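Local structure of Lmo2349 protein (Listeria monocytogenes, 4GVO) at residues A[223-226]-A[227-231]. The protein probably binds L-cystine or a related amino acid outside the cell membrane and delivers it to an ABC transporter for uptake. Sequence-based numbering, arbitrary orientation.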
loop_
_atom_site.group_PDB
_atom_site.type_symbol
_atom_site.label_atom_id
_atom_site.label_comp_id
_atom_site.label_asym_id
_atom_site.label_seq_id
_atom_site.Cartn_x
_atom_site.Cartn_y
_atom_site.Cartn_z
ATOM N N ASP A 223 -15.082 -18.073 4.767
ATOM C CA ASP A 223 -14.561 -19.427 4.713
ATOM C C ASP A 223 -13.113 -19.620 5.194
ATOM O O ASP A 223 -12.586 -20.733 5.116
ATOM C CB ASP A 223 -14.828 -20.064 3.345
ATOM C CG ASP A 223 -13.893 -19.591 2.254
ATOM O OD1 ASP A 223 -12.930 -18.859 2.560
ATOM O OD2 ASP A 223 -14.133 -19.988 1.090
ATOM N N GLY A 224 -12.510 -18.551 5.729
ATOM C CA GLY A 224 -11.181 -18.613 6.276
ATOM C C GLY A 224 -10.072 -18.401 5.270
ATOM O O GLY A 224 -8.908 -18.433 5.634
ATOM N N THR A 225 -10.431 -18.121 4.030
ATOM C CA THR A 225 -9.420 -17.939 2.968
ATOM C C THR A 225 -8.595 -16.669 3.211
ATOM O O THR A 225 -7.383 -16.675 2.989
ATOM C CB THR A 225 -10.077 -17.955 1.569
ATOM O OG1 THR A 225 -10.705 -19.236 1.421
ATOM C CG2 THR A 225 -9.026 -17.753 0.450
ATOM N N LEU A 226 -9.195 -15.575 3.669
ATOM C CA LEU A 226 -8.396 -14.373 3.880
ATOM C C LEU A 226 -7.396 -14.569 4.984
ATOM O O LEU A 226 -6.279 -14.053 4.899
ATOM C CB LEU A 226 -9.247 -13.133 4.118
ATOM C CG LEU A 226 -8.523 -11.796 3.841
ATOM C CD1 LEU A 226 -8.289 -11.620 2.349
ATOM C CD2 LEU A 226 -9.334 -10.635 4.395
ATOM N N LYS A 227 -7.797 -15.292 6.033
ATOM C CA LYS A 227 -6.829 -15.640 7.086
ATOM C C LYS A 227 -5.598 -16.372 6.536
ATOM O O LYS A 227 -4.452 -16.035 6.843
ATOM C CB LYS A 227 -7.502 -16.457 8.185
ATOM C CG LYS A 227 -6.554 -16.999 9.235
ATOM C CD LYS A 227 -5.981 -15.882 10.059
ATOM C CE LYS A 227 -4.816 -16.327 11.013
ATOM N NZ LYS A 227 -3.584 -16.798 10.305
ATOM N N LYS A 228 -5.847 -17.362 5.706
ATOM C CA LYS A 228 -4.770 -18.143 5.107
ATOM C C LYS A 228 -3.880 -17.300 4.158
ATOM O O LYS A 228 -2.651 -17.379 4.193
ATOM C CB LYS A 228 -5.326 -19.378 4.390
ATOM C CG LYS A 228 -5.867 -20.452 5.339
ATOM C CD LYS A 228 -6.590 -21.576 4.609
ATOM C CE LYS A 228 -6.977 -22.699 5.554
ATOM N NZ LYS A 228 -5.836 -23.648 5.773
ATOM N N LEU A 229 -4.517 -16.482 3.338
ATOM C CA LEU A 229 -3.788 -15.652 2.367
ATOM C C LEU A 229 -2.930 -14.635 3.103
ATOM O O LEU A 229 -1.786 -14.414 2.752
ATOM C CB LEU A 229 -4.726 -14.881 1.421
ATOM C CG LEU A 229 -5.321 -15.565 0.197
ATOM C CD1 LEU A 229 -6.395 -14.697 -0.420
ATOM C CD2 LEU A 229 -4.199 -15.902 -0.777
ATOM N N SER A 230 -3.508 -13.988 4.122
ATOM C CA SER A 230 -2.748 -13.002 4.866
ATOM C C SER A 230 -1.607 -13.638 5.654
ATOM O O SER A 230 -0.546 -13.082 5.733
ATOM C CB SER A 230 -3.650 -12.169 5.772
ATOM O OG SER A 230 -4.303 -12.967 6.756
ATOM N N GLU A 231 -1.796 -14.833 6.211
ATOM C CA GLU A 231 -0.674 -15.494 6.871
ATOM C C GLU A 231 0.471 -15.775 5.893
ATOM O O GLU A 231 1.644 -15.524 6.197
ATOM C CB GLU A 231 -1.110 -16.788 7.564
ATOM C CG GLU A 231 0.078 -17.500 8.208
ATOM C CD GLU A 231 -0.148 -17.962 9.632
ATOM O OE1 GLU A 231 -1.160 -17.582 10.252
ATOM O OE2 GLU A 231 0.717 -18.704 10.139
#
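Leu226 and Ser230 meet on the buried side of the first turns of helix 225-234. Ser230 N donates to Leu226 O at 2.9 Å. Ser230 OG lies 2.9 Å from the same Leu226 O. Its chi1 of 62° swings the hydroxyl back over the preceding turn. Ser230 OG is hydrogen-bonded to Ser239 OG. One residue earlier, Leu229 N donates to Thr225 O at 2.9 Å, nearly in line with the carbonyl. The Thr225 and Leu229 side chains lie side by side. Their contact is loose, with Thr225 CG2 4.1 Å from CD1 in one of two Leu229 conformers.

An Asx turn just before the helix holds its start: Asp223 OD1 accepts from Thr225 N at 3.0 Å. Thr225 OG1 reaches the same oxygen from the same face, at a doubtfully short distance. Gly224 is the N-cap. Its phi is 86°, and having no CB it avoids crowding Asp223 O.

The solvent side is looser. Lys228 N reaches Gly224 O at 3.2 Å, a longer bond. The Lys228 chain passes over Gly224 O before its end leads away. Lys227 bends along the helix instead. Its NZ hydrogen-bonds Ser239; a salt bridge to one Glu231 conformer is doubtfully short.

The short turn at Asp223 and Gly224 links helix 207-222 to helix 225-234. Leu226 packs on Ile220 and Ile221 of the former and on Tyr34 and Leu38 of helix 34-44, while Asp223 OD2 bridges to Arg45 just beyond that helix.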